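Local coordinates for NEQ263 (Nanoarchaeum equitans Kin4-M, PDB 5BN3), which probably binds ATP as the B-type subunit of an archaeal ATP synthase catalytic core, which it forms together with the alpha chain NeqA, at residues B[155-164]-B[219-230]; B[204-215]-B[265-274]. All coordinates share one frame; numbering follows the deposited sequence.

Contact 1 (B[155-164]-B[219-230])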
loop_
_atom_site.group_PDB
_atom_site.type_symbol
_atom_site.label_atom_id
_atom_site.label_comp_id
_atom_site.label_asym_id
_atom_site.label_seq_id
_atom_site.Cartn_x
_atom_site.Cartn_y
_atom_site.Cartn_z
ATOM N N LYS B 155 -18.789 -40.310 -17.757
ATOM C CA LYS B 155 -19.513 -39.322 -16.965
ATOM C C LYS B 155 -20.082 -38.174 -17.795
ATOM O O LYS B 155 -19.581 -37.865 -18.877
ATOM C CB LYS B 155 -18.593 -38.756 -15.874
ATOM C CG LYS B 155 -17.881 -39.810 -15.036
ATOM C CD LYS B 155 -16.934 -39.164 -14.034
ATOM C CE LYS B 155 -16.195 -40.203 -13.210
ATOM N NZ LYS B 155 -15.332 -41.073 -14.050
ATOM N N THR B 156 -21.131 -37.544 -17.276
ATOM C CA THR B 156 -21.641 -36.309 -17.857
ATOM C C THR B 156 -20.673 -35.175 -17.526
ATOM O O THR B 156 -20.259 -35.020 -16.375
ATOM C CB THR B 156 -23.031 -35.957 -17.294
ATOM O OG1 THR B 156 -23.950 -37.021 -17.576
ATOM C CG2 THR B 156 -23.550 -34.673 -17.915
ATOM N N ILE B 157 -20.298 -34.393 -18.534
ATOM C CA ILE B 157 -19.460 -33.221 -18.308
ATOM C C ILE B 157 -20.319 -31.964 -18.331
ATOM O O ILE B 157 -21.080 -31.744 -19.271
ATOM C CB ILE B 157 -18.363 -33.095 -19.382
ATOM C CG1 ILE B 157 -17.421 -34.300 -19.321
ATOM C CG2 ILE B 157 -17.567 -31.814 -19.193
ATOM C CD1 ILE B 157 -16.360 -34.299 -20.398
ATOM N N ILE B 158 -20.207 -31.143 -17.294
ATOM C CA ILE B 158 -20.868 -29.843 -17.297
ATOM C C ILE B 158 -19.818 -28.739 -17.331
ATOM O O ILE B 158 -18.941 -28.672 -16.466
ATOM C CB ILE B 158 -21.807 -29.672 -16.088
ATOM C CG1 ILE B 158 -22.892 -30.752 -16.121
ATOM C CG2 ILE B 158 -22.440 -28.289 -16.091
ATOM C CD1 ILE B 158 -23.872 -30.679 -14.973
ATOM N N PHE B 159 -19.906 -27.886 -18.346
ATOM C CA PHE B 159 -18.943 -26.813 -18.547
ATOM C C PHE B 159 -19.601 -25.459 -18.321
ATOM O O PHE B 159 -20.552 -25.099 -19.016
ATOM C CB PHE B 159 -18.362 -26.896 -19.961
ATOM C CG PHE B 159 -17.449 -25.757 -20.318
ATOM C CD1 PHE B 159 -16.421 -25.376 -19.468
ATOM C CD2 PHE B 159 -17.601 -25.085 -21.521
ATOM C CE1 PHE B 159 -15.575 -24.333 -19.806
ATOM C CE2 PHE B 159 -16.760 -24.045 -21.866
ATOM C CZ PHE B 159 -15.743 -23.668 -21.004
ATOM N N ALA B 160 -19.101 -24.719 -17.336
ATOM C CA ALA B 160 -19.582 -23.368 -17.080
ATOM C C ALA B 160 -18.557 -22.346 -17.552
ATOM O O ALA B 160 -17.477 -22.226 -16.968
ATOM C CB ALA B 160 -19.874 -23.175 -15.609
ATOM N N ALA B 161 -18.899 -21.616 -18.608
ATOM C CA ALA B 161 -18.031 -20.565 -19.129
ATOM C C ALA B 161 -18.478 -19.209 -18.598
ATOM O O ALA B 161 -19.534 -18.701 -18.981
ATOM C CB ALA B 161 -18.043 -20.574 -20.642
ATOM N N ILE B 162 -17.668 -18.622 -17.724
ATOM C CA ILE B 162 -18.036 -17.378 -17.055
ATOM C C ILE B 162 -17.264 -16.183 -17.613
ATOM O O ILE B 162 -16.136 -15.910 -17.193
ATOM C CB ILE B 162 -17.791 -17.475 -15.532
ATOM C CG1 ILE B 162 -18.351 -18.792 -14.979
ATOM C CG2 ILE B 162 -18.403 -16.284 -14.810
ATOM C CD1 ILE B 162 -17.954 -19.072 -13.538
ATOM N N GLY B 163 -17.873 -15.478 -18.563
ATOM C CA GLY B 163 -17.307 -14.251 -19.100
ATOM C C GLY B 163 -16.008 -14.372 -19.880
ATOM O O GLY B 163 -15.291 -13.385 -20.033
ATOM N N VAL B 164 -15.704 -15.568 -20.377
ATOM C CA VAL B 164 -14.504 -15.769 -21.190
ATOM C C VAL B 164 -14.773 -15.416 -22.659
ATOM O O VAL B 164 -15.914 -15.501 -23.117
ATOM C CB VAL B 164 -13.968 -17.217 -21.072
ATOM C CG1 VAL B 164 -13.577 -17.530 -19.631
ATOM C CG2 VAL B 164 -14.996 -18.216 -21.570
ATOM N N ARG B 219 -25.608 -40.295 -10.666
ATOM C CA ARG B 219 -24.508 -40.316 -11.629
ATOM C C ARG B 219 -23.220 -39.743 -11.051
ATOM O O ARG B 219 -23.238 -39.028 -10.047
ATOM C CB ARG B 219 -24.870 -39.504 -12.877
ATOM C CG ARG B 219 -26.081 -39.994 -13.653
ATOM C CD ARG B 219 -26.430 -39.000 -14.756
ATOM N NE ARG B 219 -27.549 -39.438 -15.586
ATOM C CZ ARG B 219 -27.416 -40.048 -16.759
ATOM N NH1 ARG B 219 -26.208 -40.296 -17.245
ATOM N NH2 ARG B 219 -28.488 -40.412 -17.447
ATOM N N ASP B 220 -22.105 -40.063 -11.698
ATOM C CA ASP B 220 -20.849 -39.378 -11.434
ATOM C C ASP B 220 -20.729 -38.245 -12.444
ATOM O O ASP B 220 -20.859 -38.463 -13.648
ATOM C CB ASP B 220 -19.668 -40.344 -11.560
ATOM C CG ASP B 220 -19.638 -41.376 -10.448
ATOM O OD1 ASP B 220 -20.014 -41.033 -9.306
ATOM O OD2 ASP B 220 -19.239 -42.531 -10.713
ATOM N N VAL B 221 -20.502 -37.032 -11.951
ATOM C CA VAL B 221 -20.488 -35.850 -12.804
ATOM C C VAL B 221 -19.155 -35.106 -12.707
ATOM O O VAL B 221 -18.571 -35.005 -11.625
ATOM C CB VAL B 221 -21.650 -34.897 -12.434
ATOM C CG1 VAL B 221 -21.593 -33.621 -13.253
ATOM C CG2 VAL B 221 -22.984 -35.590 -12.644
ATOM N N LEU B 222 -18.666 -34.611 -13.841
ATOM C CA LEU B 222 -17.491 -33.745 -13.857
ATOM C C LEU B 222 -17.899 -32.319 -14.213
ATOM O O LEU B 222 -18.491 -32.077 -15.268
ATOM C CB LEU B 222 -16.456 -34.249 -14.866
ATOM C CG LEU B 222 -15.252 -33.323 -15.055
ATOM C CD1 LEU B 222 -14.457 -33.247 -13.769
ATOM C CD2 LEU B 222 -14.367 -33.782 -16.208
ATOM N N VAL B 223 -17.587 -31.374 -13.333
ATOM C CA VAL B 223 -17.891 -29.974 -13.600
ATOM C C VAL B 223 -16.613 -29.162 -13.797
ATOM O O VAL B 223 -15.738 -29.142 -12.929
ATOM C CB VAL B 223 -18.737 -29.341 -12.477
ATOM C CG1 VAL B 223 -19.098 -27.907 -12.836
ATOM C CG2 VAL B 223 -19.996 -30.147 -12.248
ATOM N N LEU B 224 -16.512 -28.508 -14.952
ATOM C CA LEU B 224 -15.410 -27.599 -15.239
ATOM C C LEU B 224 -15.947 -26.170 -15.280
ATOM O O LEU B 224 -16.965 -25.908 -15.925
ATOM C CB LEU B 224 -14.775 -27.942 -16.591
ATOM C CG LEU B 224 -14.352 -29.391 -16.842
ATOM C CD1 LEU B 224 -13.894 -29.576 -18.280
ATOM C CD2 LEU B 224 -13.249 -29.794 -15.887
ATOM N N MET B 225 -15.283 -25.248 -14.588
ATOM C CA MET B 225 -15.671 -23.841 -14.682
ATOM C C MET B 225 -14.487 -22.880 -14.783
ATOM O O MET B 225 -13.444 -23.075 -14.156
ATOM C CB MET B 225 -16.655 -23.429 -13.573
ATOM C CG MET B 225 -16.170 -23.622 -12.149
ATOM S SD MET B 225 -17.381 -23.012 -10.946
ATOM C CE MET B 225 -18.745 -24.139 -11.236
ATOM N N LEU B 226 -14.683 -21.840 -15.588
ATOM C CA LEU B 226 -13.640 -20.903 -15.982
ATOM C C LEU B 226 -14.371 -19.650 -16.440
ATOM O O LEU B 226 -15.344 -19.764 -17.188
ATOM C CB LEU B 226 -12.865 -21.505 -17.157
ATOM C CG LEU B 226 -11.872 -20.674 -17.971
ATOM C CD1 LEU B 226 -10.621 -20.392 -17.168
ATOM C CD2 LEU B 226 -11.521 -21.391 -19.267
ATOM N N ASP B 227 -13.937 -18.458 -16.024
ATOM C CA ASP B 227 -12.768 -18.223 -15.182
ATOM C C ASP B 227 -13.278 -17.631 -13.874
ATOM O O ASP B 227 -14.089 -16.704 -13.892
ATOM C CB ASP B 227 -11.857 -17.210 -15.898
ATOM C CG ASP B 227 -10.533 -16.965 -15.182
ATOM O OD1 ASP B 227 -10.497 -16.901 -13.936
ATOM O OD2 ASP B 227 -9.511 -16.808 -15.885
ATOM N N MET B 228 -12.814 -18.152 -12.739
ATOM C CA MET B 228 -13.310 -17.684 -11.445
ATOM C C MET B 228 -12.933 -16.230 -11.165
ATOM O O MET B 228 -13.580 -15.560 -10.359
ATOM C CB MET B 228 -12.839 -18.588 -10.298
ATOM C CG MET B 228 -13.318 -20.036 -10.381
ATOM S SD MET B 228 -15.043 -20.240 -10.890
ATOM C CE MET B 228 -15.911 -19.422 -9.550
ATOM N N THR B 229 -11.897 -15.737 -11.833
ATOM C CA THR B 229 -11.509 -14.339 -11.680
ATOM C C THR B 229 -12.555 -13.425 -12.321
ATOM O O THR B 229 -12.826 -12.332 -11.820
ATOM C CB THR B 229 -10.111 -14.070 -12.264
ATOM O OG1 THR B 229 -9.156 -14.920 -11.613
ATOM C CG2 THR B 229 -9.709 -12.628 -12.036
ATOM N N ASN B 230 -13.147 -13.879 -13.424
ATOM C CA ASN B 230 -14.247 -13.149 -14.047
ATOM C C ASN B 230 -15.504 -13.205 -13.189
ATOM O O ASN B 230 -16.285 -12.257 -13.162
ATOM C CB ASN B 230 -14.558 -13.700 -15.440
ATOM C CG ASN B 230 -13.443 -13.456 -16.429
ATOM O OD1 ASN B 230 -12.625 -12.553 -16.254
ATOM N ND2 ASN B 230 -13.407 -14.261 -17.486
HETATM O O HOH W 1 -23.133 -39.780 -16.047
#
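The Lys155 chain passes obliquely over Asp220, CB 3.2 Å from Asp220 O and CE 3.8 Å from Asp220 CB; its NZ goes to Val151 O, while the Asp220 carboxylate takes Lys126 and Ser273. At Thr156 the backbone N and, weakly, Arg219 NH1 share a water, and Thr156 O accepts from Leu222 N. Ile158 then gives its N to Leu222 O (2.8 Å) and takes Leu224 N on its O, setting the parallel ladder of neighbouring strands in the central sheet of a P-loop NTPase domain. Ile158 CD1 meets Val221 CG1 at 4.1 Å. Phe159 projects from the other face; CG anti to the backbone N (chi1 175°) sets the ring across Leu224, roughly at a right angle, with CD1 by Leu224 O and CB and the ring stacked with Phe172. Ala160 CB sits 3.8 Å from Met225 CB. Ile162 N closes the ladder on Leu226 O, the carbonyl of the cis peptide bond to Asp227, tilted 20° from its plane. Ile162 O in turn receives Asn230 ND2 in its carbonyl plane at 3.2 Å, while Asn230 OD1 accepts from Arg396 of the neighbouring alpha chain. Val164 CG1 ends the run 3.9 Å from Leu226 CG.

Contact 2 (B[204-215]-B[265-274])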
loop_
_atom_site.group_PDB
_atom_site.type_symbol
_atom_site.label_atom_id
_atom_site.label_comp_id
_atom_site.label_asym_id
_atom_site.label_seq_id
_atom_site.Cartn_x
_atom_site.Cartn_y
_atom_site.Cartn_z
ATOM N N ARG B 204 -24.120 -21.285 -10.896
ATOM C CA ARG B 204 -25.230 -21.735 -10.057
ATOM C C ARG B 204 -26.211 -22.640 -10.801
ATOM O O ARG B 204 -26.665 -23.648 -10.255
ATOM C CB ARG B 204 -25.957 -20.534 -9.438
ATOM C CG ARG B 204 -25.194 -19.879 -8.289
ATOM C CD ARG B 204 -25.899 -18.636 -7.768
ATOM N NE ARG B 204 -25.342 -18.188 -6.493
ATOM C CZ ARG B 204 -24.314 -17.353 -6.374
ATOM N NH1 ARG B 204 -23.726 -16.863 -7.456
ATOM N NH2 ARG B 204 -23.875 -17.006 -5.172
ATOM N N VAL B 205 -26.540 -22.290 -12.042
ATOM C CA VAL B 205 -27.429 -23.139 -12.831
ATOM C C VAL B 205 -26.717 -24.432 -13.231
ATOM O O VAL B 205 -27.331 -25.495 -13.281
ATOM C CB VAL B 205 -28.015 -22.410 -14.081
ATOM C CG1 VAL B 205 -28.622 -21.075 -13.688
ATOM C CG2 VAL B 205 -26.956 -22.195 -15.144
ATOM N N ALA B 206 -25.416 -24.336 -13.490
ATOM C CA ALA B 206 -24.617 -25.501 -13.860
ATOM C C ALA B 206 -24.514 -26.496 -12.708
ATOM O O ALA B 206 -24.593 -27.711 -12.911
ATOM C CB ALA B 206 -23.232 -25.067 -14.306
ATOM N N LEU B 207 -24.315 -25.978 -11.500
ATOM C CA LEU B 207 -24.222 -26.823 -10.313
ATOM C C LEU B 207 -25.583 -27.330 -9.834
ATOM O O LEU B 207 -25.673 -28.398 -9.228
ATOM C CB LEU B 207 -23.492 -26.087 -9.186
ATOM C CG LEU B 207 -21.981 -25.966 -9.391
ATOM C CD1 LEU B 207 -21.377 -25.009 -8.386
ATOM C CD2 LEU B 207 -21.340 -27.329 -9.264
ATOM N N THR B 208 -26.640 -26.565 -10.097
ATOM C CA THR B 208 -27.993 -27.033 -9.808
ATOM C C THR B 208 -28.296 -28.263 -10.660
ATOM O O THR B 208 -28.859 -29.243 -10.172
ATOM C CB THR B 208 -29.044 -25.938 -10.072
ATOM O OG1 THR B 208 -28.832 -24.847 -9.167
ATOM C CG2 THR B 208 -30.448 -26.483 -9.871
ATOM N N LEU B 209 -27.906 -28.214 -11.930
ATOM C CA LEU B 209 -28.048 -29.370 -12.811
ATOM C C LEU B 209 -27.159 -30.513 -12.339
ATOM O O LEU B 209 -27.570 -31.672 -12.346
ATOM C CB LEU B 209 -27.695 -29.002 -14.255
ATOM C CG LEU B 209 -27.686 -30.187 -15.227
ATOM C CD1 LEU B 209 -29.082 -30.770 -15.363
ATOM C CD2 LEU B 209 -27.133 -29.802 -16.590
ATOM N N ALA B 210 -25.941 -30.181 -11.923
ATOM C CA ALA B 210 -24.985 -31.189 -11.477
ATOM C C ALA B 210 -25.484 -31.950 -10.253
ATOM O O ALA B 210 -25.339 -33.171 -10.172
ATOM C CB ALA B 210 -23.645 -30.546 -11.187
ATOM N N GLU B 211 -26.061 -31.225 -9.299
ATOM C CA GLU B 211 -26.598 -31.837 -8.085
ATOM C C GLU B 211 -27.797 -32.725 -8.396
ATOM O O GLU B 211 -27.999 -33.752 -7.749
ATOM C CB GLU B 211 -27.001 -30.763 -7.072
ATOM C CG GLU B 211 -25.834 -30.065 -6.393
ATOM C CD GLU B 211 -26.286 -28.910 -5.524
ATOM O OE1 GLU B 211 -27.407 -28.400 -5.744
ATOM O OE2 GLU B 211 -25.524 -28.511 -4.618
ATOM N N TYR B 212 -28.597 -32.318 -9.376
ATOM C CA TYR B 212 -29.735 -33.117 -9.812
ATOM C C TYR B 212 -29.255 -34.420 -10.438
ATOM O O TYR B 212 -29.721 -35.500 -10.082
ATOM C CB TYR B 212 -30.593 -32.334 -10.812
ATOM C CG TYR B 212 -31.684 -33.161 -11.454
ATOM C CD1 TYR B 212 -32.859 -33.444 -10.771
ATOM C CD2 TYR B 212 -31.539 -33.656 -12.743
ATOM C CE1 TYR B 212 -33.857 -34.201 -11.353
ATOM C CE2 TYR B 212 -32.533 -34.416 -13.332
ATOM C CZ TYR B 212 -33.688 -34.683 -12.633
ATOM O OH TYR B 212 -34.680 -35.436 -13.215
ATOM N N LEU B 213 -28.319 -34.312 -11.374
ATOM C CA LEU B 213 -27.793 -35.481 -12.073
ATOM C C LEU B 213 -27.064 -36.447 -11.136
ATOM O O LEU B 213 -27.237 -37.664 -11.227
ATOM C CB LEU B 213 -26.864 -35.045 -13.211
ATOM C CG LEU B 213 -27.509 -34.314 -14.392
ATOM C CD1 LEU B 213 -26.475 -33.940 -15.444
ATOM C CD2 LEU B 213 -28.591 -35.178 -15.005
ATOM N N ALA B 214 -26.259 -35.902 -10.229
ATOM C CA ALA B 214 -25.425 -36.727 -9.359
ATOM C C ALA B 214 -26.187 -37.342 -8.190
ATOM O O ALA B 214 -25.986 -38.511 -7.853
ATOM C CB ALA B 214 -24.244 -35.922 -8.843
ATOM N N PHE B 215 -27.056 -36.553 -7.566
ATOM C CA PHE B 215 -27.668 -36.958 -6.302
ATOM C C PHE B 215 -29.137 -37.366 -6.415
ATOM O O PHE B 215 -29.706 -37.892 -5.461
ATOM C CB PHE B 215 -27.476 -35.858 -5.252
ATOM C CG PHE B 215 -26.035 -35.480 -5.040
ATOM C CD1 PHE B 215 -25.048 -36.455 -5.033
ATOM C CD2 PHE B 215 -25.664 -34.155 -4.876
ATOM C CE1 PHE B 215 -23.717 -36.118 -4.850
ATOM C CE2 PHE B 215 -24.334 -33.809 -4.693
ATOM C CZ PHE B 215 -23.360 -34.792 -4.679
ATOM N N ARG B 265 -20.525 -27.057 -3.402
ATOM C CA ARG B 265 -21.580 -27.819 -4.067
ATOM C C ARG B 265 -20.927 -28.876 -4.948
ATOM O O ARG B 265 -21.099 -28.899 -6.169
ATOM C CB ARG B 265 -22.495 -26.901 -4.881
ATOM C CG ARG B 265 -23.309 -25.940 -4.018
ATOM C CD ARG B 265 -24.121 -24.970 -4.860
ATOM N NE ARG B 265 -25.329 -25.579 -5.416
ATOM C CZ ARG B 265 -26.186 -24.947 -6.214
ATOM N NH1 ARG B 265 -25.968 -23.686 -6.556
ATOM N NH2 ARG B 265 -27.256 -25.578 -6.672
ATOM N N SER B 266 -20.165 -29.746 -4.297
ATOM C CA SER B 266 -19.417 -30.804 -4.951
ATOM C C SER B 266 -19.252 -31.903 -3.923
ATOM O O SER B 266 -19.630 -31.730 -2.763
ATOM C CB SER B 266 -18.040 -30.291 -5.359
ATOM O OG SER B 266 -17.327 -29.830 -4.222
ATOM N N GLY B 267 -18.684 -33.030 -4.332
ATOM C CA GLY B 267 -18.377 -34.064 -3.370
ATOM C C GLY B 267 -18.902 -35.442 -3.701
ATOM O O GLY B 267 -19.372 -35.707 -4.813
ATOM N N LEU B 268 -18.821 -36.321 -2.711
ATOM C CA LEU B 268 -19.176 -37.716 -2.890
ATOM C C LEU B 268 -20.241 -38.128 -1.885
ATOM O O LEU B 268 -20.196 -37.737 -0.716
ATOM C CB LEU B 268 -17.931 -38.591 -2.729
ATOM C CG LEU B 268 -18.088 -40.108 -2.803
ATOM C CD1 LEU B 268 -18.482 -40.523 -4.202
ATOM C CD2 LEU B 268 -16.793 -40.789 -2.393
ATOM N N THR B 269 -21.205 -38.910 -2.358
ATOM C CA THR B 269 -22.235 -39.477 -1.499
ATOM C C THR B 269 -22.384 -40.943 -1.897
ATOM O O THR B 269 -21.703 -41.402 -2.813
ATOM C CB THR B 269 -23.571 -38.711 -1.645
ATOM O OG1 THR B 269 -24.396 -38.937 -0.497
ATOM C CG2 THR B 269 -24.312 -39.145 -2.899
ATOM N N SER B 270 -23.251 -41.685 -1.216
ATOM C CA SER B 270 -23.444 -43.092 -1.552
ATOM C C SER B 270 -24.078 -43.274 -2.932
ATOM O O SER B 270 -23.891 -44.307 -3.578
ATOM C CB SER B 270 -24.287 -43.794 -0.483
ATOM O OG SER B 270 -25.546 -43.165 -0.334
ATOM N N LYS B 271 -24.812 -42.261 -3.384
ATOM C CA LYS B 271 -25.572 -42.342 -4.633
ATOM C C LYS B 271 -24.810 -41.870 -5.874
ATOM O O LYS B 271 -25.024 -42.391 -6.969
ATOM C CB LYS B 271 -26.875 -41.545 -4.511
ATOM C CG LYS B 271 -27.774 -41.981 -3.367
ATOM C CD LYS B 271 -28.069 -43.470 -3.427
ATOM C CE LYS B 271 -29.046 -43.872 -2.333
ATOM N NZ LYS B 271 -29.034 -45.341 -2.085
ATOM N N GLY B 272 -23.938 -40.879 -5.712
ATOM C CA GLY B 272 -23.228 -40.313 -6.847
ATOM C C GLY B 272 -22.155 -39.320 -6.442
ATOM O O GLY B 272 -21.829 -39.202 -5.262
ATOM N N SER B 273 -21.607 -38.599 -7.418
ATOM C CA SER B 273 -20.498 -37.693 -7.142
ATOM C C SER B 273 -20.447 -36.492 -8.080
ATOM O O SER B 273 -20.819 -36.584 -9.253
ATOM C CB SER B 273 -19.168 -38.449 -7.206
ATOM O OG SER B 273 -18.877 -38.858 -8.531
ATOM N N ILE B 274 -19.988 -35.365 -7.547
ATOM C CA ILE B 274 -19.641 -34.210 -8.364
ATOM C C ILE B 274 -18.157 -33.912 -8.198
ATOM O O ILE B 274 -17.713 -33.501 -7.121
ATOM C CB ILE B 274 -20.442 -32.953 -7.965
ATOM C CG1 ILE B 274 -21.938 -33.163 -8.218
ATOM C CG2 ILE B 274 -19.951 -31.739 -8.741
ATOM C CD1 ILE B 274 -22.798 -31.986 -7.795
#
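A bend at chi3 (78°) turns the otherwise extended Arg265 chain back against helix 196-215, bringing NE and NH2 to Glu211, itself extended beyond CG. The grip is side-on: Arg265 NE holds Glu211 OE2 and Arg265 NH2 holds Glu211 OE1, each at 3.0 Å and nearly straight. Both oxygens lie in the guanidinium plane, but the carboxylate is turned 58° against it and receives the N-H groups from above its own plane. NH2 also donates to Thr208 OG1 at 3.0 Å, and that hydroxyl donates in turn to Arg204 O one helical turn back. Leu207 CB sits over the centre of one guanidinium face, and NH1 reaches Ile94 O. With an alanine in place of Arg265, the Glu211 carboxylate is likely to lose its countercharge and both of these N-H donors, and Leu207 CB the flat group it packs against.

Farther along the helix the contact turns apolar. Ile274 CD1 lies 3.8 Å from Ala210 CB, and Ile274 CG1 3.6 Å from Ala214 CB. Phe215 leans across the beta hairpin of 267-268 and 273-274, CD1 3.5 Å from Thr269 CG2, with Gly272 O at the ring edge. Gly272 CA makes a CH...O contact with Ala214 O, so close that a side chain here would clash. Arg265 O, 3.5 Å from Leu207 CD2, is buried without a polar partner. The helix thus packs on the hairpin end of a strand in the nucleotide-binding domain, with one buried ion pair whose opposite charges would probably largely offset each other, Arg265 being further tied down by neutral oxygens.

Overall arrangement
Both contacts are buried, but the centre of contact 1 lies about 6 Å from the centre of the chain and that of contact 2 about 15 Å, with one exposed residue, Lys271, at the hairpin turn. Contact 1 joins strand to strand within the central sheet by backbone bonds; contact 2 sets helix 196-215 against the chain entering the adjoining strand 273-281, by side-chain charge and apolar fit. They meet because helix 196-215 leads into strand 220-226, which pairs with strand 273-281: Val221 N probably bonds to Ser273 O. Ala206 and Ala210 also rest on Ile158. Both touch the neighbouring alpha chain, contact 1 at its Asp227-Asn230 end and contact 2 through Glu211, Phe215 and Thr269.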